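Local coordinates for protein Dot/Icm T4SS effector (Legionella pneumophila, PDB 6VVE) that acts as an effector kinase that is activated by host inositol hexakisphosphate and binds ADP together with manganese, at residues A37-N42 with L119-I124; N109-E114 with F210-G215; E257-N262 with L276-E281. All blocks are in the same frame, centred on the assembly; numbering follows the deposited sequence.

Interaction 1: A37-N42 with L119-I124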
# COMPACT_ATOMS: atom_id res chain seq x y z
N ALA A 37 1.02 13.79 -10.90
CA ALA A 37 0.61 14.69 -9.82
C ALA A 37 1.81 15.53 -9.41
O ALA A 37 2.88 14.98 -9.12
CB ALA A 37 0.07 13.90 -8.63
N VAL A 38 1.64 16.85 -9.42
CA VAL A 38 2.71 17.80 -9.12
C VAL A 38 2.36 18.55 -7.85
O VAL A 38 1.25 19.08 -7.72
CB VAL A 38 2.92 18.78 -10.29
CG1 VAL A 38 3.97 19.83 -9.92
CG2 VAL A 38 3.32 18.04 -11.55
N ARG A 39 3.31 18.59 -6.91
CA ARG A 39 3.13 19.33 -5.67
C ARG A 39 3.93 20.63 -5.71
O ARG A 39 4.94 20.73 -6.41
CB ARG A 39 3.55 18.50 -4.46
CG ARG A 39 5.02 18.16 -4.38
CD ARG A 39 5.35 17.38 -3.11
NE ARG A 39 6.78 17.21 -2.91
CZ ARG A 39 7.56 18.09 -2.29
NH1 ARG A 39 7.05 19.21 -1.81
NH2 ARG A 39 8.86 17.84 -2.16
N PHE A 40 3.45 21.62 -4.96
CA PHE A 40 4.00 22.96 -4.98
C PHE A 40 4.41 23.39 -3.58
O PHE A 40 3.79 23.01 -2.59
CB PHE A 40 2.98 23.97 -5.53
CG PHE A 40 2.63 23.75 -6.98
CD1 PHE A 40 1.84 22.67 -7.36
CD2 PHE A 40 3.09 24.62 -7.96
CE1 PHE A 40 1.51 22.47 -8.67
CE2 PHE A 40 2.76 24.41 -9.29
CZ PHE A 40 1.98 23.34 -9.65
N GLU A 41 5.48 24.20 -3.51
CA GLU A 41 5.87 24.90 -2.30
C GLU A 41 6.19 26.34 -2.68
O GLU A 41 6.88 26.59 -3.68
CB GLU A 41 7.09 24.26 -1.62
CG GLU A 41 6.88 22.82 -1.19
CD GLU A 41 8.11 22.26 -0.46
OE1 GLU A 41 8.80 23.04 0.20
OE2 GLU A 41 8.37 21.05 -0.56
N ASN A 42 5.71 27.28 -1.87
CA ASN A 42 5.99 28.70 -2.09
C ASN A 42 5.64 29.11 -3.52
O ASN A 42 6.39 29.82 -4.18
CB ASN A 42 7.45 29.02 -1.77
CG ASN A 42 7.82 28.66 -0.34
OD1 ASN A 42 7.04 28.88 0.59
ND2 ASN A 42 9.02 28.10 -0.17
N LEU A 119 5.72 7.12 -0.94
CA LEU A 119 6.23 5.91 -1.58
C LEU A 119 7.43 6.22 -2.46
O LEU A 119 8.44 5.50 -2.42
CB LEU A 119 5.13 5.23 -2.39
CG LEU A 119 3.94 4.67 -1.62
CD1 LEU A 119 2.90 4.08 -2.59
CD2 LEU A 119 4.37 3.64 -0.60
N LYS A 120 7.35 7.30 -3.25
CA LYS A 120 8.48 7.67 -4.10
C LYS A 120 9.72 7.98 -3.27
O LYS A 120 10.82 7.51 -3.58
CB LYS A 120 8.10 8.86 -4.98
CG LYS A 120 9.24 9.36 -5.86
CD LYS A 120 8.80 10.51 -6.74
CE LYS A 120 10.01 11.13 -7.45
NZ LYS A 120 9.60 12.14 -8.47
N TYR A 121 9.56 8.78 -2.21
CA TYR A 121 10.69 9.18 -1.39
C TYR A 121 11.28 8.03 -0.59
O TYR A 121 12.33 8.21 0.04
CB TYR A 121 10.26 10.31 -0.45
CG TYR A 121 9.85 11.59 -1.17
CD1 TYR A 121 10.25 11.83 -2.47
CD2 TYR A 121 9.07 12.54 -0.54
CE1 TYR A 121 9.88 12.99 -3.13
CE2 TYR A 121 8.69 13.70 -1.18
CZ TYR A 121 9.10 13.93 -2.48
OH TYR A 121 8.73 15.08 -3.13
N HIS A 122 10.64 6.86 -0.59
CA HIS A 122 11.20 5.65 -0.01
C HIS A 122 11.52 4.58 -1.04
O HIS A 122 11.94 3.48 -0.67
CB HIS A 122 10.25 5.09 1.05
CG HIS A 122 10.12 5.96 2.26
ND1 HIS A 122 9.57 7.22 2.21
CD2 HIS A 122 10.48 5.76 3.55
CE1 HIS A 122 9.58 7.76 3.42
NE2 HIS A 122 10.13 6.89 4.25
N GLY A 123 11.33 4.88 -2.32
CA GLY A 123 11.65 3.92 -3.37
C GLY A 123 10.85 2.64 -3.32
O GLY A 123 11.40 1.56 -3.58
N ILE A 124 9.56 2.73 -3.00
CA ILE A 124 8.71 1.55 -2.90
C ILE A 124 7.39 1.76 -3.62
O ILE A 124 6.44 0.98 -3.45
CB ILE A 124 8.47 1.17 -1.43
CG1 ILE A 124 7.97 2.39 -0.64
CG2 ILE A 124 9.73 0.63 -0.79
CD1 ILE A 124 7.50 2.07 0.75

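Interaction 2: N109-E114 with F210-G215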
# COMPACT_ATOMS: atom_id res chain seq x y z
N ASN A 109 -8.29 11.66 -2.69
CA ASN A 109 -7.29 11.90 -3.73
C ASN A 109 -6.10 12.67 -3.19
O ASN A 109 -4.94 12.34 -3.48
CB ASN A 109 -7.91 12.65 -4.91
CG ASN A 109 -8.75 11.75 -5.81
OD1 ASN A 109 -8.74 10.52 -5.68
ND2 ASN A 109 -9.48 12.36 -6.73
N LEU A 110 -6.36 13.71 -2.39
CA LEU A 110 -5.26 14.48 -1.81
C LEU A 110 -4.37 13.60 -0.94
O LEU A 110 -3.14 13.71 -0.99
CB LEU A 110 -5.83 15.65 -1.00
CG LEU A 110 -4.84 16.76 -0.64
CD1 LEU A 110 -5.57 18.10 -0.49
CD2 LEU A 110 -4.09 16.44 0.63
N HIS A 111 -4.97 12.73 -0.14
CA HIS A 111 -4.16 11.86 0.71
C HIS A 111 -3.42 10.82 -0.11
O HIS A 111 -2.27 10.48 0.21
CB HIS A 111 -5.05 11.19 1.76
CG HIS A 111 -5.39 12.08 2.91
ND1 HIS A 111 -4.63 12.16 4.05
CD2 HIS A 111 -6.41 12.96 3.08
CE1 HIS A 111 -5.16 13.03 4.88
NE2 HIS A 111 -6.25 13.53 4.32
N ILE A 112 -4.05 10.31 -1.18
CA ILE A 112 -3.38 9.34 -2.04
C ILE A 112 -2.16 9.98 -2.71
O ILE A 112 -1.10 9.36 -2.81
CB ILE A 112 -4.35 8.77 -3.08
CG1 ILE A 112 -5.36 7.83 -2.39
CG2 ILE A 112 -3.59 8.05 -4.18
CD1 ILE A 112 -6.36 7.19 -3.35
N ILE A 113 -2.30 11.22 -3.17
CA ILE A 113 -1.18 11.91 -3.80
C ILE A 113 -0.03 12.05 -2.80
O ILE A 113 1.13 11.75 -3.10
CB ILE A 113 -1.62 13.28 -4.35
CG1 ILE A 113 -2.59 13.11 -5.52
CG2 ILE A 113 -0.41 14.09 -4.75
CD1 ILE A 113 -3.40 14.33 -5.84
N GLU A 114 -0.34 12.51 -1.58
CA GLU A 114 0.68 12.62 -0.55
C GLU A 114 1.30 11.25 -0.27
O GLU A 114 2.52 11.13 -0.09
CB GLU A 114 0.08 13.21 0.72
CG GLU A 114 -0.41 14.65 0.55
CD GLU A 114 -1.07 15.18 1.80
OE1 GLU A 114 -1.81 14.43 2.46
OE2 GLU A 114 -0.83 16.36 2.14
N PHE A 210 -4.07 4.55 2.03
CA PHE A 210 -3.63 3.80 3.19
C PHE A 210 -4.37 4.28 4.44
O PHE A 210 -4.85 5.41 4.51
CB PHE A 210 -2.12 3.94 3.40
CG PHE A 210 -1.30 3.39 2.28
CD1 PHE A 210 -1.26 2.03 2.04
CD2 PHE A 210 -0.55 4.24 1.48
CE1 PHE A 210 -0.49 1.53 1.01
CE2 PHE A 210 0.21 3.74 0.46
CZ PHE A 210 0.24 2.38 0.22
N ARG A 211 -4.46 3.40 5.42
CA ARG A 211 -4.93 3.79 6.74
C ARG A 211 -3.80 4.44 7.52
O ARG A 211 -2.61 4.22 7.24
CB ARG A 211 -5.47 2.58 7.50
CG ARG A 211 -6.82 2.09 6.99
CD ARG A 211 -7.32 0.93 7.86
NE ARG A 211 -8.55 0.34 7.34
CZ ARG A 211 -9.12 -0.75 7.84
NH1 ARG A 211 -8.58 -1.38 8.87
NH2 ARG A 211 -10.24 -1.22 7.30
N TYR A 212 -4.18 5.26 8.50
CA TYR A 212 -3.23 5.91 9.39
C TYR A 212 -3.98 6.35 10.63
O TYR A 212 -5.20 6.52 10.60
CB TYR A 212 -2.54 7.10 8.70
CG TYR A 212 -3.52 8.05 8.03
CD1 TYR A 212 -4.06 9.11 8.71
CD2 TYR A 212 -3.89 7.86 6.71
CE1 TYR A 212 -4.95 9.97 8.10
CE2 TYR A 212 -4.79 8.71 6.09
CZ TYR A 212 -5.33 9.76 6.80
OH TYR A 212 -6.21 10.62 6.19
N ASP A 213 -3.24 6.54 11.72
CA ASP A 213 -3.87 6.92 12.97
C ASP A 213 -4.27 8.39 12.94
O ASP A 213 -3.53 9.24 12.43
CB ASP A 213 -2.94 6.66 14.15
CG ASP A 213 -3.65 6.83 15.49
OD1 ASP A 213 -4.55 6.01 15.79
OD2 ASP A 213 -3.32 7.79 16.21
N LYS A 214 -5.44 8.69 13.51
CA LYS A 214 -5.97 10.04 13.56
C LYS A 214 -6.06 10.56 14.99
O LYS A 214 -6.80 11.52 15.24
CB LYS A 214 -7.35 10.09 12.90
CG LYS A 214 -7.33 9.81 11.41
CD LYS A 214 -8.73 9.91 10.81
CE LYS A 214 -8.69 9.88 9.29
NZ LYS A 214 -8.16 8.59 8.77
N GLY A 215 -5.33 9.95 15.92
CA GLY A 215 -5.31 10.40 17.29
C GLY A 215 -6.43 9.90 18.16
O GLY A 215 -6.54 10.33 19.31

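Interaction 3: E257-N262 with L276-E281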
# COMPACT_ATOMS: atom_id res chain seq x y z
N GLU A 257 -0.01 -12.74 20.07
CA GLU A 257 -1.23 -12.34 20.76
C GLU A 257 -0.99 -12.17 22.25
O GLU A 257 -1.44 -11.19 22.85
CB GLU A 257 -2.33 -13.38 20.51
CG GLU A 257 -2.84 -13.38 19.08
CD GLU A 257 -3.68 -12.16 18.76
OE1 GLU A 257 -3.97 -11.38 19.68
OE2 GLU A 257 -4.05 -11.98 17.58
N LYS A 258 -0.29 -13.12 22.87
CA LYS A 258 0.01 -12.99 24.29
C LYS A 258 0.84 -11.75 24.56
O LYS A 258 0.72 -11.14 25.63
CB LYS A 258 0.75 -14.24 24.78
CG LYS A 258 0.73 -14.39 26.30
CD LYS A 258 1.62 -15.55 26.75
CE LYS A 258 1.34 -15.93 28.20
NZ LYS A 258 1.28 -14.75 29.10
N TRP A 259 1.70 -11.36 23.61
CA TRP A 259 2.50 -10.16 23.79
C TRP A 259 1.63 -8.92 23.78
O TRP A 259 1.76 -8.05 24.65
CB TRP A 259 3.57 -10.09 22.69
CG TRP A 259 4.65 -9.09 22.96
CD1 TRP A 259 5.79 -9.29 23.67
CD2 TRP A 259 4.69 -7.72 22.52
NE1 TRP A 259 6.54 -8.14 23.71
CE2 TRP A 259 5.89 -7.16 23.00
CE3 TRP A 259 3.84 -6.93 21.75
CZ2 TRP A 259 6.25 -5.84 22.76
CZ3 TRP A 259 4.20 -5.61 21.51
CH2 TRP A 259 5.40 -5.08 22.01
N TYR A 260 0.73 -8.81 22.79
CA TYR A 260 -0.17 -7.66 22.72
C TYR A 260 -0.98 -7.53 24.01
O TYR A 260 -1.11 -6.44 24.57
CB TYR A 260 -1.11 -7.79 21.52
CG TYR A 260 -0.45 -7.71 20.16
CD1 TYR A 260 0.66 -6.90 19.95
CD2 TYR A 260 -0.94 -8.43 19.09
CE1 TYR A 260 1.26 -6.82 18.70
CE2 TYR A 260 -0.34 -8.36 17.84
CZ TYR A 260 0.75 -7.56 17.65
OH TYR A 260 1.34 -7.49 16.41
N GLU A 261 -1.52 -8.65 24.49
CA GLU A 261 -2.36 -8.61 25.68
C GLU A 261 -1.60 -8.09 26.88
O GLU A 261 -2.19 -7.48 27.78
CB GLU A 261 -2.93 -10.00 25.97
CG GLU A 261 -3.86 -10.53 24.88
CD GLU A 261 -4.25 -11.98 25.10
OE1 GLU A 261 -3.98 -12.51 26.20
OE2 GLU A 261 -4.81 -12.59 24.16
N ASN A 262 -0.28 -8.33 26.93
CA ASN A 262 0.53 -7.96 28.09
C ASN A 262 1.43 -6.77 27.84
O ASN A 262 2.11 -6.32 28.77
CB ASN A 262 1.37 -9.16 28.54
CG ASN A 262 0.52 -10.28 29.13
OD1 ASN A 262 0.15 -10.23 30.30
ND2 ASN A 262 0.20 -11.28 28.31
N LEU A 276 13.76 -9.94 17.57
CA LEU A 276 14.94 -10.78 17.57
C LEU A 276 14.81 -11.92 18.57
O LEU A 276 15.22 -13.05 18.29
CB LEU A 276 16.18 -9.96 17.88
CG LEU A 276 17.25 -9.87 16.78
CD1 LEU A 276 18.51 -9.19 17.33
CD2 LEU A 276 17.62 -11.24 16.22
N ARG A 277 14.25 -11.64 19.75
CA ARG A 277 14.05 -12.70 20.74
C ARG A 277 13.10 -13.77 20.22
O ARG A 277 13.42 -14.96 20.25
CB ARG A 277 13.52 -12.08 22.04
CG ARG A 277 13.11 -13.09 23.11
CD ARG A 277 14.27 -13.98 23.52
NE ARG A 277 15.40 -13.21 24.03
CZ ARG A 277 16.59 -13.73 24.31
NH1 ARG A 277 16.81 -15.03 24.14
NH2 ARG A 277 17.56 -12.95 24.76
N PHE A 278 11.93 -13.36 19.74
CA PHE A 278 10.98 -14.32 19.19
C PHE A 278 11.58 -15.07 18.00
O PHE A 278 11.38 -16.28 17.84
CB PHE A 278 9.69 -13.62 18.78
CG PHE A 278 8.80 -13.22 19.94
CD1 PHE A 278 9.17 -13.49 21.25
CD2 PHE A 278 7.60 -12.58 19.71
CE1 PHE A 278 8.35 -13.13 22.30
CE2 PHE A 278 6.78 -12.21 20.77
CZ PHE A 278 7.15 -12.49 22.05
N TYR A 279 12.32 -14.36 17.14
CA TYR A 279 12.97 -15.02 16.01
C TYR A 279 14.01 -16.02 16.49
O TYR A 279 14.10 -17.14 15.96
CB TYR A 279 13.61 -13.97 15.09
CG TYR A 279 14.34 -14.55 13.91
CD1 TYR A 279 13.65 -15.09 12.83
CD2 TYR A 279 15.74 -14.57 13.87
CE1 TYR A 279 14.31 -15.62 11.75
CE2 TYR A 279 16.41 -15.10 12.79
CZ TYR A 279 15.69 -15.62 11.73
OH TYR A 279 16.36 -16.15 10.66
N HIS A 280 14.81 -15.63 17.49
CA HIS A 280 15.84 -16.53 18.01
C HIS A 280 15.22 -17.77 18.65
O HIS A 280 15.81 -18.85 18.60
CB HIS A 280 16.70 -15.79 19.03
CG HIS A 280 17.89 -16.57 19.50
ND1 HIS A 280 18.74 -17.22 18.64
CD2 HIS A 280 18.36 -16.80 20.75
CE1 HIS A 280 19.69 -17.82 19.33
NE2 HIS A 280 19.49 -17.58 20.62
N GLU A 281 14.04 -17.63 19.25
CA GLU A 281 13.37 -18.76 19.89
C GLU A 281 12.62 -19.65 18.90
O GLU A 281 12.10 -20.69 19.31
CB GLU A 281 12.39 -18.25 20.94
CG GLU A 281 13.05 -17.63 22.16
CD GLU A 281 12.03 -17.00 23.10
OE1 GLU A 281 11.10 -16.33 22.61
OE2 GLU A 281 12.15 -17.19 24.33

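Interaction 1: A37-N42 with L119-I124
Arg-39 and Tyr-121 join a strand of the four-stranded antiparallel sheet to the C-terminal end of helix 102-121, which by its order in the chain probably corresponds to the αC helix of protein kinases. The two side chains approach head-on and meet at the phenol oxygen. The NE/NH2 edge of the guanidinium takes that oxygen: Arg-39 NE donates to Tyr-121 OH at 2.9 Å, and Arg-39 NH2 donates to the same Tyr-121 OH, also at 2.9 Å. Both bonds are bent, as two N-H groups converging on one atom must be, yet the oxygen stays close to the guanidinium plane. The phenol ring itself stands almost upright to that plane, 87° away. Arg-39 starts with CG between the backbone N and the carbonyl carbon (chi1 66°), then runs extended to NE, which carries the flat group out toward the helix end. Its remaining nitrogen is held from within the strand, in a salt bridge between Arg-39 NH1 and Glu-41 OE2 at 2.6 Å, so the guanidinium is fixed along two edges. Tyr-121 OH also bonds Asp-47 OD2 of strand 44-53, its main polar partner, and so is shared between Arg-39 and Asp-47. Just beyond the tyrosine the helix closes in a Schellman motif: Gly-123 has positive phi, Ile-124 N bonds Leu-119 O, and Gly-123 N bonds Lys-120 O at 3.0 Å.

Interaction 2: N109-E114 with F210-G215
The backbone carrying His-111 is regular helix, while the one carrying Tyr-212 is almost fully extended, so a helix side meets a short strand with few backbone bonds through one side chain from each. The phenol oxygen does the touching. It lies over one face of the imidazole, displaced toward the ND1-CE1 bond: Tyr-212 OH is 2.9 Å from His-111 CE1, shorter than normal packing and so doubtful in detail, and Tyr-212 OH is 3.1 Å from His-111 ND1. The two ring planes are nearly parallel, 16° apart, but slid so far that they barely overlap, with centroids 5.4 Å from one another; what covers the imidazole is the hydroxyl and not the phenol ring. Tyr-212 is aimed across at the helix because its CG sits between the backbone N and the carbonyl carbon (chi1 49°). His-111 NE2 also makes a weak hydrogen bond to Glu-107 OE2, one turn back along helix 102-121.

Residues 210-215 follow closely on Asp-205 of the ADP pocket, where the activation segment of a protein kinase would begin, and the helix fits the place of αC; the contact therefore probably spans these two elements. Close by, Phe-210 N is hydrogen-bonded to Gln-115 OE1 of the same helix, and the backbone of Arg-211 pairs with Trp-178 in a two-stranded antiparallel sheet. Past the tyrosine the chain bends in an Asx turn, with Gly-215 N donating to Asp-213 OD2 at 3.0 Å from well above the carboxylate plane.

Interaction 3: E257-N262 with L276-E281
Trp-259 and Phe-278 carry this contact by themselves; together they bury about 69 Å². Their helices stand well apart, with Trp-259 CA 10.5 Å from Phe-278 CA, and two large side chains reaching toward each other span the gap. The far end of the phenylalanine does the touching: Phe-278 CZ comes to 3.8 Å from Trp-259 CD1, on the pyrrole part of the indole, while the benzo part lies further off. As a pair the rings form an offset edge-to-face (T-shaped) stack, Phe-278 presenting its edge to the five-membered ring of Trp-259. The planes are nearly perpendicular, at 85°. The centroid of the five-membered ring of Trp-259 lies 5.6 Å from that of the Phe-278 ring. Trp-259 has CG anti to the backbone N (chi1 -166°), which swings the indole out from the helix toward Phe-278.

The contact is apolar packing between two helices of the largely helical C-terminal part of the kinase: helix 253-262 and helix 272-280 follow one another in the chain, joined by the loop 263-271. Leu-268 of that loop also packs on Trp-259. Helix 272-280 is backed by helix 288-299, where Leu-276 meets Leu-294 and Ile-298.

On the tryptophan side the helix is running out. Asn-262 N makes weak bonds to Lys-258 O and Trp-259 O, and the Asn-262 side chain folds back over the last turn: Asn-262 ND2 donates nearly straight to Lys-258 O at 2.7 Å, the donor tilted 17° from the carbonyl plane.

How the interactions relate
Interactions 1 and 2 share helix 102-121 and have centres about 14 Å apart. They touch directly, through Ala-37 CB and Ile-113 CG2 at 3.9 Å and through Leu-119 CD1 and Phe-210 CE2 at 4.1 Å, so the helix is packed at once against the four-stranded sheet and the chain that follows Asp-205 of the ADP pocket. Interaction 3 is separate. Its centre lies about 36 Å from that of interaction 1 and 30 Å from that of interaction 2, and it touches neither: the nearest atoms are about 19 Å away in interaction 1 and about 14 Å away in interaction 2.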